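Local coordinates for protein her-1 (Caenorhabditis elegans, PDB 1SZH) that dictates male development and inhibits the function of TRA-2A, probably with a direct role in cell signalling during sex determination, at residues Y123-K128 with L142-Y147; N69-V74 with S131-G136; S73-V78 with I137-L142; N96-P101 with D110-C115; E29-G34 with K53-V58. The protein carries 2 engineered substitutions. One frame throughout, in Å; residues are numbered along the deposited sequence.

Contact 1: residues Y123-K128 with L142-Y147; sequences YKCFEK and LQFEEY
The ring of Tyr147 meets helix 120-134 along its edge, where CG of Lys128 lies near the ring plane, 3.9 Å from Tyr147 CD1, and the carbonyl oxygen of Cys125 approaches CE1. On one face, toward the rim, stands the carbonyl O of Phe144 from the same chain segment. Phe144 turns its own ring obliquely to the sulfur of Cys125: SG is 3.8 Å from CD2 of Phe144 and 56° off the ring normal, so it sits neither squarely over the face nor at the edge. The same SG looks at Tyr147 from farther off, 43° from that ring's normal, and the sulfur thus faces two aromatic rings, both obliquely.

One turn on in the helix, Lys128 runs out fully extended, with CG anti to the backbone N (chi1 -179°). Lysine and tyrosine slide past each other in opposite directions, and the ammonium ends on the backbone: NZ of Lys128 donates to Tyr147 O over 2.6 Å, almost in line with the carbonyl bond (169°). Lys128 is exposed to solvent, while Cys125 and Tyr147 are buried.

Cys125 is bonded to Cys148, and Phe144 also packs on Val78. The arrangement is a sulfur-aromatic contact built on a disulfide, which holds the segment following the last helix of this all-helical, disulfide-rich protein against that helix.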
# COMPACT_ATOMS: atom_id res chain seq x y z
N TYR A 123 -6.86 -9.14 11.33
CA TYR A 123 -7.02 -7.73 10.96
C TYR A 123 -6.51 -6.84 12.12
O TYR A 123 -5.86 -5.80 11.89
CB TYR A 123 -8.48 -7.38 10.67
CG TYR A 123 -8.65 -5.94 10.25
CD1 TYR A 123 -8.20 -5.52 9.01
CD2 TYR A 123 -9.22 -4.99 11.11
CE1 TYR A 123 -8.29 -4.19 8.62
CE2 TYR A 123 -9.31 -3.65 10.73
CZ TYR A 123 -8.84 -3.26 9.48
OH TYR A 123 -8.90 -1.95 9.06
N LYS A 124 -6.80 -7.24 13.35
CA LYS A 124 -6.33 -6.44 14.49
C LYS A 124 -4.80 -6.48 14.55
O LYS A 124 -4.17 -5.48 14.89
CB LYS A 124 -6.94 -6.95 15.79
CG LYS A 124 -8.42 -6.67 15.89
CD LYS A 124 -9.00 -7.13 17.23
CE LYS A 124 -10.48 -6.77 17.35
NZ LYS A 124 -11.12 -7.29 18.59
N CYS A 125 -4.21 -7.62 14.22
CA CYS A 125 -2.75 -7.74 14.22
C CYS A 125 -2.17 -6.85 13.11
O CYS A 125 -1.15 -6.19 13.29
CB CYS A 125 -2.35 -9.18 14.00
SG CYS A 125 -0.60 -9.49 14.01
N PHE A 126 -2.82 -6.84 11.95
CA PHE A 126 -2.38 -6.01 10.84
C PHE A 126 -2.37 -4.54 11.30
O PHE A 126 -1.42 -3.80 11.05
CB PHE A 126 -3.37 -6.20 9.66
CG PHE A 126 -3.22 -5.18 8.53
CD1 PHE A 126 -2.16 -5.28 7.62
CD2 PHE A 126 -4.14 -4.16 8.38
CE1 PHE A 126 -2.02 -4.34 6.57
CE2 PHE A 126 -4.03 -3.21 7.32
CZ PHE A 126 -2.97 -3.30 6.42
N GLU A 127 -3.42 -4.13 11.99
CA GLU A 127 -3.50 -2.76 12.46
C GLU A 127 -2.43 -2.50 13.52
O GLU A 127 -1.83 -1.42 13.55
CB GLU A 127 -4.90 -2.45 12.98
CG GLU A 127 -5.97 -2.36 11.87
CD GLU A 127 -5.96 -1.04 11.11
OE1 GLU A 127 -4.95 -0.73 10.42
OE2 GLU A 127 -6.96 -0.30 11.19
N LYS A 128 -2.20 -3.48 14.38
CA LYS A 128 -1.17 -3.31 15.43
C LYS A 128 0.22 -3.18 14.79
O LYS A 128 1.06 -2.38 15.21
CB LYS A 128 -1.22 -4.49 16.40
CG LYS A 128 -0.21 -4.43 17.55
CD LYS A 128 -0.57 -5.49 18.59
CE LYS A 128 0.15 -5.27 19.91
NZ LYS A 128 -0.33 -6.25 20.92
N LEU A 142 10.61 -7.87 14.12
CA LEU A 142 9.73 -8.70 14.94
C LEU A 142 8.81 -9.55 14.08
O LEU A 142 8.38 -9.12 13.01
CB LEU A 142 8.83 -7.81 15.81
CG LEU A 142 9.47 -6.84 16.81
CD1 LEU A 142 8.39 -6.01 17.48
CD2 LEU A 142 10.23 -7.63 17.86
N GLN A 143 8.52 -10.77 14.52
CA GLN A 143 7.58 -11.59 13.78
C GLN A 143 6.26 -11.32 14.49
O GLN A 143 6.26 -10.97 15.67
CB GLN A 143 7.96 -13.07 13.85
CG GLN A 143 8.56 -13.49 15.16
CD GLN A 143 9.00 -14.93 15.13
OE1 GLN A 143 9.67 -15.36 14.19
NE2 GLN A 143 8.64 -15.68 16.16
N PHE A 144 5.14 -11.47 13.79
CA PHE A 144 3.85 -11.16 14.41
C PHE A 144 3.63 -11.85 15.73
O PHE A 144 2.98 -11.29 16.61
CB PHE A 144 2.68 -11.51 13.47
CG PHE A 144 2.76 -10.88 12.11
CD1 PHE A 144 3.12 -11.65 11.01
CD2 PHE A 144 2.54 -9.52 11.94
CE1 PHE A 144 3.22 -11.08 9.73
CE2 PHE A 144 2.63 -8.93 10.67
CZ PHE A 144 2.99 -9.71 9.56
N GLU A 145 4.14 -13.06 15.85
CA GLU A 145 3.98 -13.83 17.09
C GLU A 145 4.53 -13.09 18.31
O GLU A 145 4.14 -13.39 19.44
CB GLU A 145 4.66 -15.19 16.96
CG GLU A 145 4.13 -16.07 15.83
CD GLU A 145 4.87 -15.84 14.54
OE1 GLU A 145 5.83 -14.99 14.49
OE2 GLU A 145 4.52 -16.50 13.50
N GLU A 146 5.41 -12.13 18.09
CA GLU A 146 6.01 -11.37 19.20
C GLU A 146 5.19 -10.20 19.71
O GLU A 146 5.40 -9.73 20.83
CB GLU A 146 7.41 -10.88 18.82
CG GLU A 146 8.40 -12.00 18.63
CD GLU A 146 9.86 -11.53 18.64
OE1 GLU A 146 10.34 -11.11 19.72
OE2 GLU A 146 10.51 -11.60 17.57
N TYR A 147 4.26 -9.70 18.91
CA TYR A 147 3.46 -8.59 19.40
C TYR A 147 1.98 -8.84 19.21
O TYR A 147 1.14 -8.04 19.64
CB TYR A 147 3.91 -7.28 18.76
CG TYR A 147 3.86 -7.26 17.26
CD1 TYR A 147 2.74 -6.79 16.59
CD2 TYR A 147 4.98 -7.63 16.51
CE1 TYR A 147 2.74 -6.66 15.20
CE2 TYR A 147 4.99 -7.51 15.13
CZ TYR A 147 3.86 -7.01 14.48
OH TYR A 147 3.89 -6.82 13.13

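Contact 2: residues N69-V74 with S131-G136; sequences NLDDSV and SLRKDG. With ACT (acetate ion), chain D.
Arg133 and Asp72 form the heart of this contact, a salt bridge in which NE of Arg133 donates to OD1 of Asp72 at 2.8 Å. The N-H points fairly straight (153°) at the syn lone pair of OD1, although that oxygen sits 17° out of the guanidinium plane. Asn69 stacks over one face of the guanidinium, with its amide plane only 23° from parallel and its CB 3.5 Å from NH2 of Arg133. CB of Lys134 comes over the opposite face. Nearer its backbone, the aliphatic part of the arginine rests on Asp71, CD of Arg133 being 4.0 Å from CB of Asp71.

A water joins the remaining ends, giving a proton to OD2 of Asp72 and accepting one from NH2 of Arg133. In the guanidinium plane NH2 also reaches OXT of an acetate, probably from the crystallisation liquor, over 3.2 Å. Lys134 NZ holds the same acetate oxygen at 2.9 Å. Bends at chi2 and chi3 of Arg133 set the guanidinium alongside Asp72.

Behind this shell, Arg130 forms a second salt bridge to OD2 of Asp72, so both carboxylate oxygens are engaged. The 3-10 segment that starts at Leu70 lies against the C-terminal end of helix 120-134, while Met98 of the 96-101 segment packs on Asp72 and Ser73.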
# COMPACT_ATOMS: atom_id res chain seq x y z
N ASN A 69 1.93 4.93 4.64
CA ASN A 69 3.35 4.72 4.50
C ASN A 69 3.62 3.41 3.74
O ASN A 69 3.04 2.36 4.07
CB ASN A 69 4.01 4.67 5.88
CG ASN A 69 5.52 4.82 5.82
OD1 ASN A 69 6.08 5.83 6.28
ND2 ASN A 69 6.19 3.84 5.26
N LEU A 70 4.47 3.46 2.72
CA LEU A 70 4.79 2.27 1.96
C LEU A 70 5.25 1.08 2.81
O LEU A 70 4.93 -0.07 2.49
CB LEU A 70 5.86 2.59 0.90
CG LEU A 70 6.26 1.43 -0.02
CD1 LEU A 70 5.06 0.93 -0.83
CD2 LEU A 70 7.37 1.94 -0.96
N ASP A 71 5.97 1.35 3.90
CA ASP A 71 6.47 0.30 4.76
C ASP A 71 5.38 -0.53 5.41
O ASP A 71 5.62 -1.67 5.79
CB ASP A 71 7.37 0.86 5.88
CG ASP A 71 8.60 1.55 5.35
OD1 ASP A 71 9.20 1.04 4.38
OD2 ASP A 71 8.98 2.60 5.92
N ASP A 72 4.18 0.03 5.55
CA ASP A 72 3.09 -0.73 6.15
C ASP A 72 2.67 -1.94 5.31
O ASP A 72 1.98 -2.84 5.80
CB ASP A 72 1.86 0.16 6.39
CG ASP A 72 2.07 1.19 7.50
OD1 ASP A 72 3.19 1.28 8.05
OD2 ASP A 72 1.10 1.93 7.80
N SER A 73 3.09 -2.00 4.05
CA SER A 73 2.68 -3.13 3.23
C SER A 73 3.25 -4.45 3.77
O SER A 73 2.68 -5.51 3.52
CB SER A 73 3.09 -2.93 1.77
OG SER A 73 4.50 -2.84 1.63
N VAL A 74 4.34 -4.38 4.53
CA VAL A 74 4.92 -5.61 5.08
C VAL A 74 3.98 -6.26 6.10
O VAL A 74 4.05 -7.47 6.34
CB VAL A 74 6.30 -5.33 5.73
CG1 VAL A 74 7.23 -4.61 4.75
CG2 VAL A 74 6.12 -4.52 6.97
N SER A 131 0.61 0.31 13.66
CA SER A 131 0.85 1.19 14.80
C SER A 131 2.29 1.08 15.28
O SER A 131 2.94 2.10 15.54
CB SER A 131 -0.10 0.85 15.95
OG SER A 131 -1.42 1.24 15.63
N LEU A 132 2.81 -0.14 15.39
CA LEU A 132 4.21 -0.31 15.83
C LEU A 132 5.19 0.34 14.83
O LEU A 132 6.19 0.95 15.24
CB LEU A 132 4.54 -1.80 15.98
CG LEU A 132 4.02 -2.48 17.25
CD1 LEU A 132 4.49 -3.92 17.24
CD2 LEU A 132 4.52 -1.76 18.50
N ARG A 133 4.92 0.22 13.53
CA ARG A 133 5.78 0.85 12.51
C ARG A 133 5.75 2.38 12.74
O ARG A 133 6.79 3.04 12.76
CB ARG A 133 5.23 0.50 11.10
CG ARG A 133 6.19 0.71 9.89
CD ARG A 133 6.36 2.19 9.49
NE ARG A 133 5.08 2.89 9.36
CZ ARG A 133 4.95 4.20 9.48
NH1 ARG A 133 6.02 4.96 9.74
NH2 ARG A 133 3.76 4.76 9.41
N LYS A 134 4.56 2.92 12.92
CA LYS A 134 4.37 4.35 13.18
C LYS A 134 5.12 4.76 14.46
O LYS A 134 5.65 5.88 14.55
CB LYS A 134 2.87 4.63 13.33
CG LYS A 134 2.49 6.03 13.80
CD LYS A 134 2.56 7.01 12.68
CE LYS A 134 1.92 8.34 13.08
NZ LYS A 134 1.89 9.29 11.93
N ASP A 135 5.19 3.85 15.43
CA ASP A 135 5.88 4.13 16.70
C ASP A 135 7.41 4.00 16.67
O ASP A 135 8.07 4.14 17.69
CB ASP A 135 5.31 3.23 17.81
CG ASP A 135 3.89 3.62 18.21
OD1 ASP A 135 3.44 4.73 17.85
OD2 ASP A 135 3.24 2.82 18.90
N GLY A 136 7.97 3.72 15.50
CA GLY A 136 9.42 3.66 15.41
C GLY A 136 10.07 2.29 15.41
O GLY A 136 11.31 2.19 15.40
C ACT D . 4.36 8.19 9.09
O ACT D . 5.50 8.73 9.40
OXT ACT D . 3.42 7.87 9.91
CH3 ACT D . 4.02 7.86 7.68
O HOH W 1 1.60 3.05 10.21

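Contact 3: residues S73-V78 with I137-L142; sequences SVCCSV and IKIEVL
Ile139, the residue that meets Val74 and Cys75, opens a short 3-10 turn closed by a 2.9 Å bond from Val141 N to Lys138 O and by a second from Leu142 N to Ile139 O. That turn presents the isoleucine to the other segment. Its CG1 is placed between the backbone N and the carbonyl carbon (chi1 47°), and with chi2 extended CD1 is directed at Val74 and Cys75. CG1 of Ile139 touches CG2 of Val74 at 3.6 Å, the two side chains lying aslant. CD1 is modelled too close to that valine methyl, which leaves its exact placement uncertain, including the 3.5 Å from Ile139 CD1 to SG of Cys75 in the Cys75-Cys129 disulfide.

The opposing residues belong to an extended 3-10 helix, a notable feature of HER-1, running through 73-78 with i to i+3 bonds such as Cys76 N to Ser73 O at 3.1 Å. Val74 points its CB toward Ile139, while Cys75 points across and reaches it with SG. Cys76 is disulfide-bonded to Cys94 of helix 85-97.

The folded-back chain of the exposed Glu140 brings OE2 within 4.5 Å of CG1 of Val74. Its other oxygen, OE1, makes a salt bridge with NZ of Lys138 at 3.5 Å. Ile139 also packs on Cys129 and Arg133 of helix 120-134.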
# COMPACT_ATOMS: atom_id res chain seq x y z
N SER A 73 3.09 -2.00 4.05
CA SER A 73 2.68 -3.13 3.23
C SER A 73 3.25 -4.45 3.77
O SER A 73 2.68 -5.51 3.52
CB SER A 73 3.09 -2.93 1.77
OG SER A 73 4.50 -2.84 1.63
N VAL A 74 4.34 -4.38 4.53
CA VAL A 74 4.92 -5.61 5.08
C VAL A 74 3.98 -6.26 6.10
O VAL A 74 4.05 -7.47 6.34
CB VAL A 74 6.30 -5.33 5.73
CG1 VAL A 74 7.23 -4.61 4.75
CG2 VAL A 74 6.12 -4.52 6.97
N CYS A 75 3.08 -5.48 6.67
CA CYS A 75 2.14 -5.99 7.66
C CYS A 75 1.13 -6.97 7.06
O CYS A 75 0.51 -7.79 7.75
CB CYS A 75 1.39 -4.83 8.30
SG CYS A 75 2.45 -3.64 9.15
N CYS A 76 0.96 -6.88 5.75
CA CYS A 76 0.01 -7.74 5.05
C CYS A 76 0.29 -9.24 5.21
O CYS A 76 -0.63 -10.06 5.08
CB CYS A 76 0.06 -7.41 3.56
SG CYS A 76 -0.59 -5.82 3.10
N SER A 77 1.54 -9.60 5.48
CA SER A 77 1.92 -11.00 5.61
C SER A 77 1.14 -11.72 6.69
O SER A 77 1.00 -12.94 6.64
CB SER A 77 3.42 -11.11 5.91
OG SER A 77 4.15 -10.63 4.80
N VAL A 78 0.60 -10.97 7.64
CA VAL A 78 -0.13 -11.63 8.72
C VAL A 78 -1.37 -12.38 8.28
O VAL A 78 -1.78 -13.34 8.91
CB VAL A 78 -0.53 -10.65 9.85
CG1 VAL A 78 -1.72 -9.79 9.45
CG2 VAL A 78 -0.85 -11.44 11.10
N ILE A 137 9.26 1.24 15.44
CA ILE A 137 9.78 -0.12 15.41
C ILE A 137 9.93 -0.58 13.96
O ILE A 137 8.97 -0.50 13.18
CB ILE A 137 8.83 -1.12 16.12
CG1 ILE A 137 8.57 -0.67 17.56
CG2 ILE A 137 9.41 -2.52 16.05
CD1 ILE A 137 9.80 -0.66 18.44
N LYS A 138 11.12 -1.03 13.58
CA LYS A 138 11.33 -1.55 12.24
C LYS A 138 10.63 -2.90 12.35
O LYS A 138 11.22 -3.87 12.81
CB LYS A 138 12.83 -1.75 11.96
CG LYS A 138 13.10 -2.43 10.62
CD LYS A 138 14.59 -2.66 10.38
CE LYS A 138 14.83 -3.17 8.97
NZ LYS A 138 14.08 -4.44 8.71
N ILE A 139 9.37 -2.97 11.95
CA ILE A 139 8.58 -4.19 12.09
C ILE A 139 9.15 -5.50 11.55
O ILE A 139 8.84 -6.56 12.10
CB ILE A 139 7.16 -3.98 11.53
CG1 ILE A 139 7.22 -3.31 10.16
CG2 ILE A 139 6.36 -3.15 12.53
CD1 ILE A 139 5.86 -2.96 9.58
N GLU A 140 9.98 -5.43 10.51
CA GLU A 140 10.61 -6.61 9.94
C GLU A 140 11.48 -7.32 10.98
O GLU A 140 11.78 -8.51 10.85
CB GLU A 140 11.46 -6.22 8.73
CG GLU A 140 10.69 -5.45 7.66
CD GLU A 140 10.84 -3.94 7.78
OE1 GLU A 140 10.79 -3.40 8.91
OE2 GLU A 140 11.00 -3.29 6.72
N VAL A 141 11.87 -6.59 12.02
CA VAL A 141 12.70 -7.12 13.11
C VAL A 141 11.92 -8.10 14.01
O VAL A 141 12.49 -9.04 14.58
CB VAL A 141 13.24 -5.94 13.99
CG1 VAL A 141 13.94 -6.47 15.25
CG2 VAL A 141 14.20 -5.09 13.16
N LEU A 142 10.61 -7.87 14.12
CA LEU A 142 9.73 -8.70 14.94
C LEU A 142 8.81 -9.55 14.08
O LEU A 142 8.38 -9.12 13.01
CB LEU A 142 8.83 -7.81 15.81
CG LEU A 142 9.47 -6.84 16.81
CD1 LEU A 142 8.39 -6.01 17.48
CD2 LEU A 142 10.23 -7.63 17.86

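Contact 4: residues N96-P101 with D110-C115; sequences NLMTSP and DSIKSC
Leu97 pushes one methyl, CD1, into the angle between two successive residues of the facing helix. That methyl lies 3.6 Å from OG of Ser111 and 3.8 Å from CG1 of Ile112, so it bridges a polar and an apolar neighbour. One residue on, Met98 meets the tip of the same isoleucine: SD of Met98 is 4.0 Å from CD1 of Ile112, and the two side chains cross at about a right angle. The methionine is folded at chi2 and chi3 (-72° and -77°), which lays the sulfur across the isoleucine methyl and carries CE on toward Phe126.

The pairing between the segments is purely van der Waals; the polar bonds lie within each one. A type I turn runs from Leu97 to Ser100. There OG of Ser100 donates to Asn96 O at 2.7 Å. Thr99 N grips the same carbonyl oxygen from the opposite face of its plane. On the partner helix Ser114 OG turns back to Asp110 O at 3.0 Å.

Farther along, Cys115 is disulfide-bonded to Cys90, a covalent tie between helices 85-97 and 105-115. Helix 120-134 closes in through Tyr123 and Phe126, both packed on Ile112, while Pro101 leads away to Tyr52 and Leu55 of helix 47-59.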
# COMPACT_ATOMS: atom_id res chain seq x y z
N ASN A 96 -1.13 -5.92 -2.72
CA ASN A 96 -1.38 -5.13 -3.92
C ASN A 96 -1.97 -3.77 -3.55
O ASN A 96 -1.50 -2.75 -4.02
CB ASN A 96 -2.32 -5.87 -4.88
CG ASN A 96 -1.60 -6.97 -5.65
OD1 ASN A 96 -0.42 -6.84 -5.98
ND2 ASN A 96 -2.31 -8.05 -5.95
N LEU A 97 -2.98 -3.75 -2.69
CA LEU A 97 -3.59 -2.48 -2.29
C LEU A 97 -2.59 -1.57 -1.62
O LEU A 97 -2.52 -0.37 -1.92
CB LEU A 97 -4.76 -2.73 -1.31
CG LEU A 97 -6.02 -3.36 -1.90
CD1 LEU A 97 -6.91 -3.89 -0.76
CD2 LEU A 97 -6.74 -2.32 -2.73
N MET A 98 -1.80 -2.13 -0.72
CA MET A 98 -0.86 -1.31 0.06
C MET A 98 0.33 -0.80 -0.70
O MET A 98 1.13 -0.04 -0.16
CB MET A 98 -0.41 -2.09 1.31
CG MET A 98 -1.58 -2.42 2.27
SD MET A 98 -2.22 -0.96 3.18
CE MET A 98 -0.93 -0.75 4.44
N THR A 99 0.47 -1.22 -1.96
CA THR A 99 1.56 -0.72 -2.78
C THR A 99 1.02 0.05 -4.01
O THR A 99 1.77 0.34 -4.94
CB THR A 99 2.51 -1.87 -3.25
OG1 THR A 99 1.74 -2.91 -3.87
CG2 THR A 99 3.28 -2.45 -2.06
N SER A 100 -0.28 0.38 -3.99
CA SER A 100 -0.95 1.10 -5.09
C SER A 100 -1.04 2.57 -4.63
O SER A 100 -1.91 2.93 -3.85
CB SER A 100 -2.34 0.50 -5.34
OG SER A 100 -2.19 -0.83 -5.82
N PRO A 101 -0.15 3.43 -5.13
CA PRO A 101 -0.17 4.83 -4.68
C PRO A 101 -1.42 5.66 -4.83
O PRO A 101 -1.63 6.59 -4.03
CB PRO A 101 1.03 5.44 -5.40
CG PRO A 101 1.07 4.68 -6.70
CD PRO A 101 0.83 3.24 -6.22
N ASP A 110 -10.98 -0.58 3.86
CA ASP A 110 -12.31 -1.18 3.79
C ASP A 110 -12.21 -2.54 3.09
O ASP A 110 -12.84 -3.51 3.51
CB ASP A 110 -13.28 -0.27 3.01
CG ASP A 110 -13.65 0.98 3.79
OD1 ASP A 110 -13.53 0.99 5.03
OD2 ASP A 110 -14.09 1.96 3.14
N SER A 111 -11.40 -2.61 2.03
CA SER A 111 -11.27 -3.87 1.27
C SER A 111 -10.52 -4.91 2.07
O SER A 111 -10.92 -6.08 2.09
CB SER A 111 -10.56 -3.59 -0.08
OG SER A 111 -10.36 -4.81 -0.78
N ILE A 112 -9.46 -4.49 2.77
CA ILE A 112 -8.70 -5.42 3.59
C ILE A 112 -9.55 -5.91 4.77
O ILE A 112 -9.53 -7.08 5.12
CB ILE A 112 -7.42 -4.71 4.11
CG1 ILE A 112 -6.50 -4.41 2.94
CG2 ILE A 112 -6.70 -5.60 5.16
CD1 ILE A 112 -5.43 -3.33 3.27
N LYS A 113 -10.29 -5.01 5.42
CA LYS A 113 -11.13 -5.43 6.53
C LYS A 113 -12.19 -6.40 6.02
O LYS A 113 -12.49 -7.38 6.69
CB LYS A 113 -11.81 -4.22 7.19
CG LYS A 113 -12.61 -4.58 8.45
CD LYS A 113 -13.08 -3.33 9.16
CE LYS A 113 -13.82 -3.67 10.46
NZ LYS A 113 -14.22 -2.43 11.17
N SER A 114 -12.73 -6.15 4.83
CA SER A 114 -13.75 -7.05 4.30
C SER A 114 -13.22 -8.44 4.01
O SER A 114 -13.89 -9.41 4.36
CB SER A 114 -14.38 -6.44 3.05
OG SER A 114 -15.20 -5.34 3.44
N CYS A 115 -12.04 -8.59 3.40
CA CYS A 115 -11.58 -9.94 3.14
C CYS A 115 -11.14 -10.71 4.37
O CYS A 115 -11.04 -11.92 4.34
CB CYS A 115 -10.48 -10.02 2.07
SG CYS A 115 -8.95 -9.15 2.21

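Contact 5: residues E29-G34 with K53-V58; sequences EIMKFG and KCLQNV
Ile30 meets Leu55 in a conformation uncommon for a beta-branched residue within a helix: CG1 stands between the backbone N and the carbonyl carbon (chi1 68°), and chi2 near 89° turns the last methyl aside. This brings CD1 of Ile30 to 4.3 Å from CD1 of Leu55, a loose touch between methyl groups.

The closer contact is made by Met31, whose chain runs out extended at chi2 and then bends at the thioether (chi3 -88°). The bend lays both sulfur and methyl along one branch of the leucine, with CE of Met31 3.8 Å and SD of Met31 3.9 Å from CD2 of Leu55. Leu55 thus divides its two methyls between its partners, CD1 going to the isoleucine and CD2 to the methionine. All three residues are buried and the interface between the segments is entirely apolar.

Helix 24-33 ends just beyond, at a Schellman motif. Gly34 takes positive phi as the C-prime residue; Thr35 N bonds back to Ile30 O, while the bond from Gly34 N to Met31 O is weak at 3.3 Å. Helix 8-18 completes the packing, with Ile11 on Met31 and Ala14 on Leu55, and Cys18 is disulfide-bonded to Cys54. Packing of helices 8-18, 24-33 and 47-59 round a small apolar centre is characteristic of a helical bundle, the architecture on which HER-1 is built.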
# COMPACT_ATOMS: atom_id res chain seq x y z
N GLU A 29 -1.35 5.29 -16.09
CA GLU A 29 -2.13 4.04 -16.11
C GLU A 29 -2.25 3.38 -14.75
O GLU A 29 -3.35 2.99 -14.33
CB GLU A 29 -1.52 3.05 -17.09
CG GLU A 29 -1.75 3.39 -18.55
CD GLU A 29 -2.58 2.34 -19.26
OE1 GLU A 29 -3.53 2.72 -19.97
OE2 GLU A 29 -2.28 1.13 -19.13
N ILE A 30 -1.13 3.24 -14.03
CA ILE A 30 -1.24 2.60 -12.73
C ILE A 30 -2.04 3.46 -11.75
O ILE A 30 -2.71 2.94 -10.86
CB ILE A 30 0.14 2.17 -12.16
CG1 ILE A 30 1.01 3.38 -11.79
CG2 ILE A 30 0.88 1.35 -13.22
CD1 ILE A 30 0.83 3.87 -10.35
N MET A 31 -2.02 4.78 -11.92
CA MET A 31 -2.84 5.60 -11.03
C MET A 31 -4.34 5.46 -11.34
O MET A 31 -5.16 5.34 -10.43
CB MET A 31 -2.43 7.07 -11.12
CG MET A 31 -1.12 7.34 -10.38
SD MET A 31 -0.68 9.10 -10.33
CE MET A 31 0.26 9.23 -11.86
N LYS A 32 -4.70 5.45 -12.62
CA LYS A 32 -6.13 5.37 -12.95
C LYS A 32 -6.70 3.99 -12.66
O LYS A 32 -7.88 3.89 -12.34
CB LYS A 32 -6.39 5.79 -14.42
CG LYS A 32 -6.12 4.74 -15.47
CD LYS A 32 -6.32 5.35 -16.90
CE LYS A 32 -6.46 4.27 -17.96
NZ LYS A 32 -6.53 4.86 -19.33
N PHE A 33 -5.87 2.96 -12.76
CA PHE A 33 -6.31 1.60 -12.48
C PHE A 33 -6.15 1.24 -11.02
O PHE A 33 -6.70 0.25 -10.55
CB PHE A 33 -5.54 0.58 -13.34
CG PHE A 33 -6.02 0.49 -14.76
CD1 PHE A 33 -5.24 0.97 -15.81
CD2 PHE A 33 -7.23 -0.10 -15.04
CE1 PHE A 33 -5.69 0.87 -17.13
CE2 PHE A 33 -7.69 -0.21 -16.35
CZ PHE A 33 -6.90 0.27 -17.40
N GLY A 34 -5.40 2.05 -10.26
CA GLY A 34 -5.22 1.74 -8.86
C GLY A 34 -4.36 0.50 -8.65
O GLY A 34 -4.75 -0.39 -7.91
N LYS A 53 6.09 7.20 -3.07
CA LYS A 53 6.00 8.27 -2.09
C LYS A 53 5.78 9.62 -2.76
O LYS A 53 4.98 10.42 -2.29
CB LYS A 53 7.28 8.28 -1.24
CG LYS A 53 7.43 6.99 -0.47
CD LYS A 53 8.68 6.97 0.36
CE LYS A 53 8.76 5.69 1.19
NZ LYS A 53 9.95 5.67 2.09
N CYS A 54 6.47 9.84 -3.88
CA CYS A 54 6.30 11.09 -4.62
C CYS A 54 4.84 11.19 -5.11
O CYS A 54 4.19 12.23 -4.95
CB CYS A 54 7.28 11.09 -5.80
SG CYS A 54 7.30 12.59 -6.80
N LEU A 55 4.31 10.12 -5.71
CA LEU A 55 2.94 10.16 -6.19
C LEU A 55 1.93 10.41 -5.07
O LEU A 55 1.02 11.22 -5.21
CB LEU A 55 2.58 8.86 -6.95
CG LEU A 55 3.36 8.65 -8.25
CD1 LEU A 55 2.97 7.27 -8.81
CD2 LEU A 55 3.03 9.72 -9.27
N GLN A 56 2.10 9.73 -3.94
CA GLN A 56 1.18 9.95 -2.83
C GLN A 56 1.19 11.41 -2.36
O GLN A 56 0.14 11.99 -2.07
CB GLN A 56 1.56 9.04 -1.66
CG GLN A 56 1.21 7.58 -1.89
CD GLN A 56 0.27 7.06 -0.81
OE1 GLN A 56 0.55 7.16 0.38
NE2 GLN A 56 -0.85 6.49 -1.23
N ASN A 57 2.39 11.98 -2.30
CA ASN A 57 2.55 13.36 -1.86
C ASN A 57 1.86 14.34 -2.80
O ASN A 57 1.32 15.35 -2.35
CB ASN A 57 4.04 13.69 -1.69
CG ASN A 57 4.63 13.12 -0.40
OD1 ASN A 57 5.83 13.29 -0.12
ND2 ASN A 57 3.81 12.42 0.38
N VAL A 58 1.85 14.06 -4.11
CA VAL A 58 1.17 14.98 -5.03
C VAL A 58 -0.34 14.73 -5.05
O VAL A 58 -1.13 15.64 -4.89
CB VAL A 58 1.73 14.88 -6.47
CG1 VAL A 58 0.94 15.81 -7.41
CG2 VAL A 58 3.19 15.20 -6.50

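Contacts 1, 2 and 3 cluster on one side of the molecule, their centres 7 to 11 Å apart. Contacts 1 and 2 share helix 120-134; contacts 2 and 3 follow one another along the 3-10 helix and meet at Ile139, which touches Arg133. Contact 4, its centre 15 to 17 Å from theirs, is nested in sequence inside the loops closed by contacts 2 and 3 and joins them through Met98. Contact 5 comes first along the chain and lies on the opposite side of the centre, its own centre about 28 Å from that of contact 1. Pro101 of contact 4 packs on Ile30 and Leu55, linking the N-terminal helices to the others in a single elongated, all-helical signalling protein.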